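Local coordinates for Non-structural protein 2 (Bluetongue virus, PDB 1UTY) that binds single-stranded RNA through the viral protein's N-terminal RNA-binding domain, the part present in this chain, at residues C35-G40 / V84-E89; F8-F13 / D73-M78; A19-G24 / L58-P63. All blocks are in the same frame, centred on the assembly; numbering follows the deposited sequence.

Contact 1: C35-G40 / V84-E89; sequences CQIKIG and VEATTE
Apolar contacts between alternate side chains carry most of this meeting of strands 34-39 and 84-87. Ile37 and Val84 meet end to end, with Ile37 CD1 3.5 Å from Val84 CG2. On Ile37, CG1 sits beside the backbone N and chi2 is extended, so the delta methyl is carried out to full length. On Val84, CG2 stands anti to the backbone N, while CG1 lies in the tight slot flanked by both backbone neighbours (chi1 42°). Two residues on from Ile37, Ile39 has the same conformation as Ile37 and lays CD1 3.6 Å from Ala86 CB. A long side chain thus meets a short one, and alanine suits the place because its lone methyl lets the isoleucine come close to the backbone: Ile39 CD1 is also 4.0 Å from Thr87 N.

The two strands are neither paired nor edge to edge. The axes of the 35-39 and 84-87 parts come within 8.0 Å, crossing at -38°, the face-to-face packing of aligned strands in a beta sandwich, here made by distant parts of one coiled sheet. Branched aliphatic residues fit both demands, favouring the extended backbone and filling the space between layers. Leu77 and Ile75 of strand 73-79 enlarge the same apolar layer, touching Ile37 and Ile39.

Polar groups gather at the far end. The side chains of Ile39 and Thr88 run antiparallel past one another, with Ile39 CG2 4.2 Å from Thr88 OG1, a van der Waals approach. Just before it Thr87, whose CB points away from strand 34-39, accepts the amide of the residue two on: Glu89 N to Thr87 OG1 is 3.2 Å and nearly straight at 168°, an ST turn where the strand gives out.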
loop_
_atom_site.group_PDB
_atom_site.type_symbol
_atom_site.label_atom_id
_atom_site.label_comp_id
_atom_site.label_asym_id
_atom_site.label_seq_id
_atom_site.Cartn_x
_atom_site.Cartn_y
_atom_site.Cartn_z
ATOM N N CYS A 35 -3.410 -19.008 10.750
ATOM C CA CYS A 35 -3.004 -18.518 12.051
ATOM C C CYS A 35 -3.687 -17.191 12.339
ATOM O O CYS A 35 -3.428 -16.189 11.648
ATOM C CB CYS A 35 -1.490 -18.383 12.154
ATOM S SG CYS A 35 -0.958 -18.128 13.852
ATOM N N GLN A 36 -4.565 -17.174 13.338
ATOM C CA GLN A 36 -5.205 -15.923 13.736
ATOM C C GLN A 36 -4.272 -15.019 14.556
ATOM O O GLN A 36 -3.692 -15.456 15.573
ATOM C CB GLN A 36 -6.492 -16.179 14.517
ATOM C CG GLN A 36 -7.170 -14.911 15.027
ATOM C CD GLN A 36 -8.387 -15.202 15.928
ATOM O OE1 GLN A 36 -8.501 -16.290 16.490
ATOM N NE2 GLN A 36 -9.271 -14.229 16.073
ATOM N N ILE A 37 -4.143 -13.762 14.106
ATOM C CA ILE A 37 -3.529 -12.700 14.896
ATOM C C ILE A 37 -4.577 -11.657 15.265
ATOM O O ILE A 37 -5.152 -11.011 14.401
ATOM C CB ILE A 37 -2.357 -12.040 14.135
ATOM C CG1 ILE A 37 -1.377 -13.124 13.674
ATOM C CG2 ILE A 37 -1.664 -10.982 15.021
ATOM C CD1 ILE A 37 -0.310 -12.614 12.743
ATOM N N LYS A 38 -4.823 -11.516 16.560
ATOM C CA LYS A 38 -5.788 -10.557 17.070
ATOM C C LYS A 38 -5.048 -9.403 17.729
ATOM O O LYS A 38 -4.238 -9.618 18.631
ATOM C CB LYS A 38 -6.726 -11.213 18.071
ATOM C CG LYS A 38 -7.818 -10.284 18.594
ATOM C CD LYS A 38 -9.005 -11.077 19.148
ATOM C CE LYS A 38 -8.780 -11.481 20.598
ATOM N NZ LYS A 38 -9.896 -12.352 21.132
ATOM N N ILE A 39 -5.325 -8.187 17.258
ATOM C CA ILE A 39 -4.708 -6.980 17.818
ATOM C C ILE A 39 -5.788 -6.164 18.499
ATOM O O ILE A 39 -6.869 -6.002 17.945
ATOM C CB ILE A 39 -4.023 -6.144 16.709
ATOM C CG1 ILE A 39 -2.911 -6.937 16.041
ATOM C CG2 ILE A 39 -3.422 -4.863 17.286
ATOM C CD1 ILE A 39 -2.517 -6.361 14.700
ATOM N N GLY A 40 -5.519 -5.685 19.709
ATOM C CA GLY A 40 -6.474 -4.849 20.420
ATOM C C GLY A 40 -6.381 -4.965 21.924
ATOM O O GLY A 40 -5.340 -5.308 22.458
ATOM N N VAL A 84 6.290 -13.262 14.968
ATOM C CA VAL A 84 5.291 -12.372 14.401
ATOM C C VAL A 84 5.253 -11.109 15.261
ATOM O O VAL A 84 5.297 -11.190 16.485
ATOM C CB VAL A 84 3.877 -13.032 14.304
ATOM C CG1 VAL A 84 3.562 -13.830 15.553
ATOM C CG2 VAL A 84 2.818 -11.998 14.149
ATOM N N GLU A 85 5.181 -9.953 14.598
ATOM C CA GLU A 85 5.017 -8.675 15.258
ATOM C C GLU A 85 3.994 -7.834 14.497
ATOM O O GLU A 85 4.014 -7.782 13.263
ATOM C CB GLU A 85 6.354 -7.953 15.383
ATOM C CG GLU A 85 6.422 -7.039 16.586
ATOM C CD GLU A 85 7.750 -6.328 16.766
ATOM O OE1 GLU A 85 8.679 -6.461 15.929
ATOM O OE2 GLU A 85 7.864 -5.621 17.786
ATOM N N ALA A 86 3.082 -7.187 15.217
ATOM C CA ALA A 86 2.014 -6.457 14.526
ATOM C C ALA A 86 1.470 -5.237 15.268
ATOM O O ALA A 86 1.582 -5.107 16.501
ATOM C CB ALA A 86 0.876 -7.391 14.115
ATOM N N THR A 87 0.891 -4.333 14.492
ATOM C CA THR A 87 0.398 -3.096 15.045
ATOM C C THR A 87 -0.569 -2.396 14.113
ATOM O O THR A 87 -0.507 -2.513 12.872
ATOM C CB THR A 87 1.561 -2.170 15.433
ATOM O OG1 THR A 87 1.053 -1.032 16.116
ATOM C CG2 THR A 87 2.217 -1.576 14.208
ATOM N N THR A 88 -1.426 -1.634 14.756
ATOM C CA THR A 88 -2.509 -0.922 14.144
ATOM C C THR A 88 -2.104 0.543 14.004
ATOM O O THR A 88 -2.817 1.351 13.413
ATOM C CB THR A 88 -3.707 -1.112 15.082
ATOM O OG1 THR A 88 -4.633 -2.030 14.480
ATOM C CG2 THR A 88 -4.455 0.135 15.299
ATOM N N GLU A 89 -0.936 0.873 14.542
ATOM C CA GLU A 89 -0.445 2.232 14.502
ATOM C C GLU A 89 0.746 2.405 13.542
ATOM O O GLU A 89 1.215 1.425 12.921
ATOM C CB GLU A 89 -0.140 2.688 15.924
ATOM C CG GLU A 89 -1.438 2.882 16.697
ATOM C CD GLU A 89 -1.251 3.260 18.144
ATOM O OE1 GLU A 89 -0.462 4.186 18.440
ATOM O OE2 GLU A 89 -1.916 2.636 18.987
#

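Contact 2: F8-F13 / D73-M78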
loop_
_atom_site.group_PDB
_atom_site.type_symbol
_atom_site.label_atom_id
_atom_site.label_comp_id
_atom_site.label_asym_id
_atom_site.label_seq_id
_atom_site.Cartn_x
_atom_site.Cartn_y
_atom_site.Cartn_z
ATOM N N PHE A 8 -10.135 0.153 18.079
ATOM C CA PHE A 8 -10.931 -1.094 17.840
ATOM C C PHE A 8 -10.018 -2.284 17.497
ATOM O O PHE A 8 -8.840 -2.109 17.151
ATOM C CB PHE A 8 -12.012 -0.867 16.758
ATOM N N THR A 9 -10.583 -3.481 17.612
ATOM C CA THR A 9 -9.877 -4.751 17.486
ATOM C C THR A 9 -9.748 -5.175 16.018
ATOM O O THR A 9 -10.728 -5.136 15.277
ATOM C CB THR A 9 -10.693 -5.828 18.281
ATOM O OG1 THR A 9 -10.708 -5.487 19.672
ATOM C CG2 THR A 9 -10.038 -7.207 18.257
ATOM N N LYS A 10 -8.558 -5.607 15.604
ATOM C CA LYS A 10 -8.390 -6.188 14.271
ATOM C C LYS A 10 -8.014 -7.672 14.334
ATOM O O LYS A 10 -7.182 -8.083 15.158
ATOM C CB LYS A 10 -7.352 -5.418 13.444
ATOM C CG LYS A 10 -7.653 -3.915 13.214
ATOM C CD LYS A 10 -8.887 -3.669 12.329
ATOM C CE LYS A 10 -9.569 -2.332 12.677
ATOM N NZ LYS A 10 -11.072 -2.407 12.771
ATOM N N ASN A 11 -8.621 -8.456 13.439
ATOM C CA ASN A 11 -8.362 -9.887 13.325
ATOM C C ASN A 11 -7.753 -10.272 11.997
ATOM O O ASN A 11 -8.395 -10.176 10.958
ATOM C CB ASN A 11 -9.655 -10.671 13.527
ATOM C CG ASN A 11 -10.051 -10.740 14.959
ATOM O OD1 ASN A 11 -9.514 -11.551 15.711
ATOM N ND2 ASN A 11 -10.954 -9.856 15.374
ATOM N N ILE A 12 -6.508 -10.717 12.049
ATOM C CA ILE A 12 -5.766 -11.084 10.867
ATOM C C ILE A 12 -5.597 -12.598 10.895
ATOM O O ILE A 12 -5.161 -13.169 11.892
ATOM C CB ILE A 12 -4.399 -10.314 10.822
ATOM C CG1 ILE A 12 -4.646 -8.804 10.768
ATOM C CG2 ILE A 12 -3.565 -10.679 9.591
ATOM C CD1 ILE A 12 -4.520 -8.128 12.107
ATOM N N PHE A 13 -6.000 -13.226 9.801
ATOM C CA PHE A 13 -5.924 -14.656 9.633
ATOM C C PHE A 13 -4.895 -14.907 8.555
ATOM O O PHE A 13 -5.157 -14.698 7.373
ATOM C CB PHE A 13 -7.304 -15.209 9.257
ATOM C CG PHE A 13 -8.365 -14.931 10.307
ATOM C CD1 PHE A 13 -8.570 -15.825 11.354
ATOM C CD2 PHE A 13 -9.116 -13.751 10.263
ATOM C CE1 PHE A 13 -9.531 -15.565 12.350
ATOM C CE2 PHE A 13 -10.080 -13.470 11.234
ATOM C CZ PHE A 13 -10.289 -14.383 12.300
ATOM N N ASP A 73 -7.765 2.395 8.353
ATOM C CA ASP A 73 -7.258 1.245 9.098
ATOM C C ASP A 73 -6.036 0.661 8.405
ATOM O O ASP A 73 -6.127 0.136 7.290
ATOM C CB ASP A 73 -8.335 0.168 9.237
ATOM C CG ASP A 73 -9.484 0.592 10.126
ATOM O OD1 ASP A 73 -9.328 1.533 10.936
ATOM O OD2 ASP A 73 -10.597 0.033 10.085
ATOM N N ILE A 74 -4.891 0.765 9.074
ATOM C CA ILE A 74 -3.620 0.261 8.557
ATOM C C ILE A 74 -3.023 -0.719 9.568
ATOM O O ILE A 74 -2.771 -0.353 10.723
ATOM C CB ILE A 74 -2.649 1.437 8.271
ATOM C CG1 ILE A 74 -3.298 2.459 7.326
ATOM C CG2 ILE A 74 -1.401 0.942 7.630
ATOM C CD1 ILE A 74 -2.795 3.870 7.473
ATOM N N ILE A 75 -2.816 -1.960 9.134
ATOM C CA ILE A 75 -2.222 -2.998 9.982
ATOM C C ILE A 75 -0.838 -3.400 9.464
ATOM O O ILE A 75 -0.718 -3.892 8.347
ATOM C CB ILE A 75 -3.153 -4.234 10.071
ATOM C CG1 ILE A 75 -4.593 -3.806 10.374
ATOM C CG2 ILE A 75 -2.671 -5.185 11.161
ATOM C CD1 ILE A 75 -5.602 -4.236 9.338
ATOM N N SER A 76 0.196 -3.185 10.273
ATOM C CA SER A 76 1.568 -3.476 9.853
ATOM C C SER A 76 2.067 -4.738 10.529
ATOM O O SER A 76 2.023 -4.843 11.754
ATOM C CB SER A 76 2.522 -2.327 10.193
ATOM O OG SER A 76 2.072 -1.111 9.641
ATOM N N LEU A 77 2.563 -5.681 9.737
ATOM C CA LEU A 77 2.956 -6.973 10.276
ATOM C C LEU A 77 4.339 -7.397 9.799
ATOM O O LEU A 77 4.656 -7.328 8.597
ATOM C CB LEU A 77 1.941 -8.048 9.906
ATOM C CG LEU A 77 0.478 -7.827 10.262
ATOM C CD1 LEU A 77 -0.297 -7.343 9.009
ATOM C CD2 LEU A 77 -0.110 -9.114 10.821
ATOM N N MET A 78 5.154 -7.821 10.755
ATOM C CA MET A 78 6.397 -8.512 10.451
ATOM C C MET A 78 6.195 -10.005 10.652
ATOM O O MET A 78 6.006 -10.471 11.780
ATOM C CB MET A 78 7.520 -8.011 11.351
ATOM C CG MET A 78 7.904 -6.566 11.138
ATOM S SD MET A 78 8.400 -6.217 9.436
ATOM C CE MET A 78 8.936 -4.571 9.653
#
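Asp73 OD2 is the polar atom best held across this contact; one partner across the two segments grips it, and that one is long: a salt bridge to Lys10 NZ at 3.7 Å. Lys10 CE lies at the same 3.7 Å from Asp73 OD2, so the carboxylate oxygen rests against the end of the lysine as a whole. The lysine gets there by bending at chi2 (-67°) and again at chi4, which brings its chain across the aspartate at about a right angle. Nearer the backbone, Lys10 CG lies loosely, 4.2 Å, against Ile75 CG1. A lysine suits this partly exposed end because it can lie along isoleucine with its stem and still present a charge to Asp73.

Further inward the contact turns wholly aliphatic. Ile12 and Ile75 meet tip to tip, Ile12 CD1 standing 3.6 Å from Ile75 CG2. The other branch of Ile12, CG2, anti to the backbone N, points to Leu77 CD2 at 4.0 Å, so one beta-branched residue serves two partners. Within strands 10-15 and 73-79, the parts 10-13 and 73-78 cross at -47° and stack face to face as layers of the folded sheet; Tyr56 and Leu58 of strand 56-59 continue the filling beside Ile75 and Leu77. On the outer face of strand 73-79, Ile74 packs on Gly71 of the second subunit.

The chemistry is therefore graded from charge at one end to buried hydrocarbon at the other. The long ion pair is likely to add modestly to a contact whose stability would rest mainly on the isoleucines and leucine.

Contact 3: A19-G24 / L58-P63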
loop_
_atom_site.group_PDB
_atom_site.type_symbol
_atom_site.label_atom_id
_atom_site.label_comp_id
_atom_site.label_asym_id
_atom_site.label_seq_id
_atom_site.Cartn_x
_atom_site.Cartn_y
_atom_site.Cartn_z
ATOM N N ALA A 19 4.249 -22.584 4.855
ATOM C CA ALA A 19 4.657 -22.626 6.265
ATOM C C ALA A 19 6.110 -22.202 6.502
ATOM O O ALA A 19 6.820 -22.816 7.292
ATOM C CB ALA A 19 4.408 -24.011 6.850
ATOM N N LYS A 20 6.546 -21.154 5.809
ATOM C CA LYS A 20 7.883 -20.612 6.020
ATOM C C LYS A 20 7.854 -19.482 7.062
ATOM O O LYS A 20 8.904 -19.073 7.552
ATOM C CB LYS A 20 8.527 -20.135 4.701
ATOM C CG LYS A 20 8.581 -21.172 3.547
ATOM C CD LYS A 20 9.281 -22.446 3.953
ATOM C CE LYS A 20 9.659 -23.319 2.744
ATOM N NZ LYS A 20 10.407 -24.498 3.242
ATOM N N THR A 21 6.668 -18.978 7.405
ATOM C CA THR A 21 6.563 -18.045 8.530
ATOM C C THR A 21 6.233 -18.810 9.807
ATOM O O THR A 21 5.671 -19.915 9.757
ATOM C CB THR A 21 5.487 -16.948 8.302
ATOM O OG1 THR A 21 4.179 -17.532 8.347
ATOM C CG2 THR A 21 5.590 -16.315 6.917
ATOM N N LEU A 22 6.570 -18.222 10.951
ATOM C CA LEU A 22 6.179 -18.807 12.224
ATOM C C LEU A 22 4.688 -19.182 12.225
ATOM O O LEU A 22 4.327 -20.298 12.610
ATOM C CB LEU A 22 6.487 -17.866 13.393
ATOM C CG LEU A 22 6.018 -18.451 14.731
ATOM C CD1 LEU A 22 7.000 -19.519 15.191
ATOM C CD2 LEU A 22 5.837 -17.371 15.789
ATOM N N CYS A 23 3.852 -18.236 11.802
ATOM C CA CYS A 23 2.415 -18.424 11.591
ATOM C C CYS A 23 2.057 -19.683 10.832
ATOM O O CYS A 23 1.187 -20.428 11.266
ATOM C CB CYS A 23 1.850 -17.244 10.789
ATOM S SG CYS A 23 1.725 -15.737 11.746
ATOM N N GLY A 24 2.697 -19.877 9.676
ATOM C CA GLY A 24 2.442 -21.019 8.815
ATOM C C GLY A 24 2.889 -22.322 9.441
ATOM O O GLY A 24 2.179 -23.332 9.353
ATOM N N LEU A 58 -4.927 -12.727 5.264
ATOM C CA LEU A 58 -3.643 -12.350 4.745
ATOM C C LEU A 58 -2.981 -13.604 4.179
ATOM O O LEU A 58 -2.391 -14.409 4.907
ATOM C CB LEU A 58 -2.803 -11.711 5.849
ATOM C CG LEU A 58 -1.409 -11.205 5.454
ATOM C CD1 LEU A 58 -1.490 -10.295 4.200
ATOM C CD2 LEU A 58 -0.744 -10.501 6.649
ATOM N N ASN A 59 -3.139 -13.770 2.872
ATOM C CA ASN A 59 -2.521 -14.842 2.115
ATOM C C ASN A 59 -1.100 -14.382 1.796
ATOM O O ASN A 59 -0.906 -13.391 1.068
ATOM C CB ASN A 59 -3.353 -15.065 0.853
ATOM C CG ASN A 59 -2.834 -16.203 -0.050
ATOM O OD1 ASN A 59 -1.751 -16.727 0.133
ATOM N ND2 ASN A 59 -3.621 -16.546 -1.058
ATOM N N VAL A 60 -0.101 -15.046 2.382
ATOM C CA VAL A 60 1.298 -14.740 2.049
ATOM C C VAL A 60 2.048 -15.972 1.551
ATOM O O VAL A 60 1.647 -17.085 1.861
ATOM C CB VAL A 60 2.083 -14.040 3.220
ATOM C CG1 VAL A 60 1.343 -12.808 3.711
ATOM C CG2 VAL A 60 2.376 -14.986 4.355
ATOM N N PRO A 61 3.113 -15.775 0.769
ATOM C CA PRO A 61 3.938 -16.894 0.278
ATOM C C PRO A 61 5.166 -17.235 1.154
ATOM O O PRO A 61 5.841 -18.235 0.875
ATOM C CB PRO A 61 4.409 -16.378 -1.082
ATOM C CG PRO A 61 4.617 -14.877 -0.811
ATOM C CD PRO A 61 3.587 -14.482 0.237
ATOM N N GLY A 62 5.435 -16.430 2.182
ATOM C CA GLY A 62 6.593 -16.597 3.045
ATOM C C GLY A 62 6.846 -15.360 3.908
ATOM O O GLY A 62 5.996 -14.450 3.986
ATOM N N PRO A 63 8.021 -15.292 4.530
ATOM C CA PRO A 63 8.331 -14.188 5.452
ATOM C C PRO A 63 8.401 -12.845 4.723
ATOM O O PRO A 63 8.631 -12.809 3.513
ATOM C CB PRO A 63 9.695 -14.568 6.053
ATOM C CG PRO A 63 10.247 -15.661 5.204
ATOM C CD PRO A 63 9.145 -16.224 4.360
#
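The peptide plane between Gly62 and Pro63 is the flat group here, and the methyl of Thr21, the N-cap residue of helix 22-29, rests on one of its faces: Thr21 CG2 stands 3.4 Å from Gly62 C and 3.6 Å from Pro63 N, almost straight above the carbonyl carbon. The carbonyl O of that peptide, Gly62 O, is hydrogen-bonded to the hydroxyl of Tyr66. The proline ring is met at its CD corner, where Lys20 CB lies 4.0 Å from Pro63 CD; beyond CB the lysine turns off from the contact.

This contact sets a helix start against the backbone of residues 60-63, beyond the strand that runs through Leu58. Threonine suits the site because its two branches divide the work. OG1, with chi1 70°, accepts from the helix, while Thr21 CG2 reaches Val60 CG2 at 4.3 Å. The hydroxyl's strongest partner is Asp16 OD2, to which it is hydrogen-bonded while it accepts from Gly24 N. At residue 62 a CB would crowd Pro63 CD, and at residue 24 it would crowd Ala19 CA, so both positions suit glycine. The capping bond, Gly24 N to Thr21 OG1, spans 3.1 Å at an N-H...O angle of 157°.

In the fold
Contacts 1 and 2 are close companions, their centres about 5 Å apart, while contact 3 lies about 14 Å from the first and 15 Å from the second. Strands 34-39 and 10-15 are neighbours in the mixed sheet, as are 84-87 and 73-79, so the first two contacts join the same pair of layers. Contact 3 shares the sheet through strand 56-59, next to 10-15, and attaches helix 22-29 beyond one end, where Cys23 reaches Cys35 and Ile37. Along the chain the segments run 8-13, 19-24, 35-40, 58-63, 73-78, 84-89: contact 3 is nested inside contact 2, and contact 1 crosses both. Early and late strands are thereby interlocked in the beta-sheet core of the RNA-binding domain.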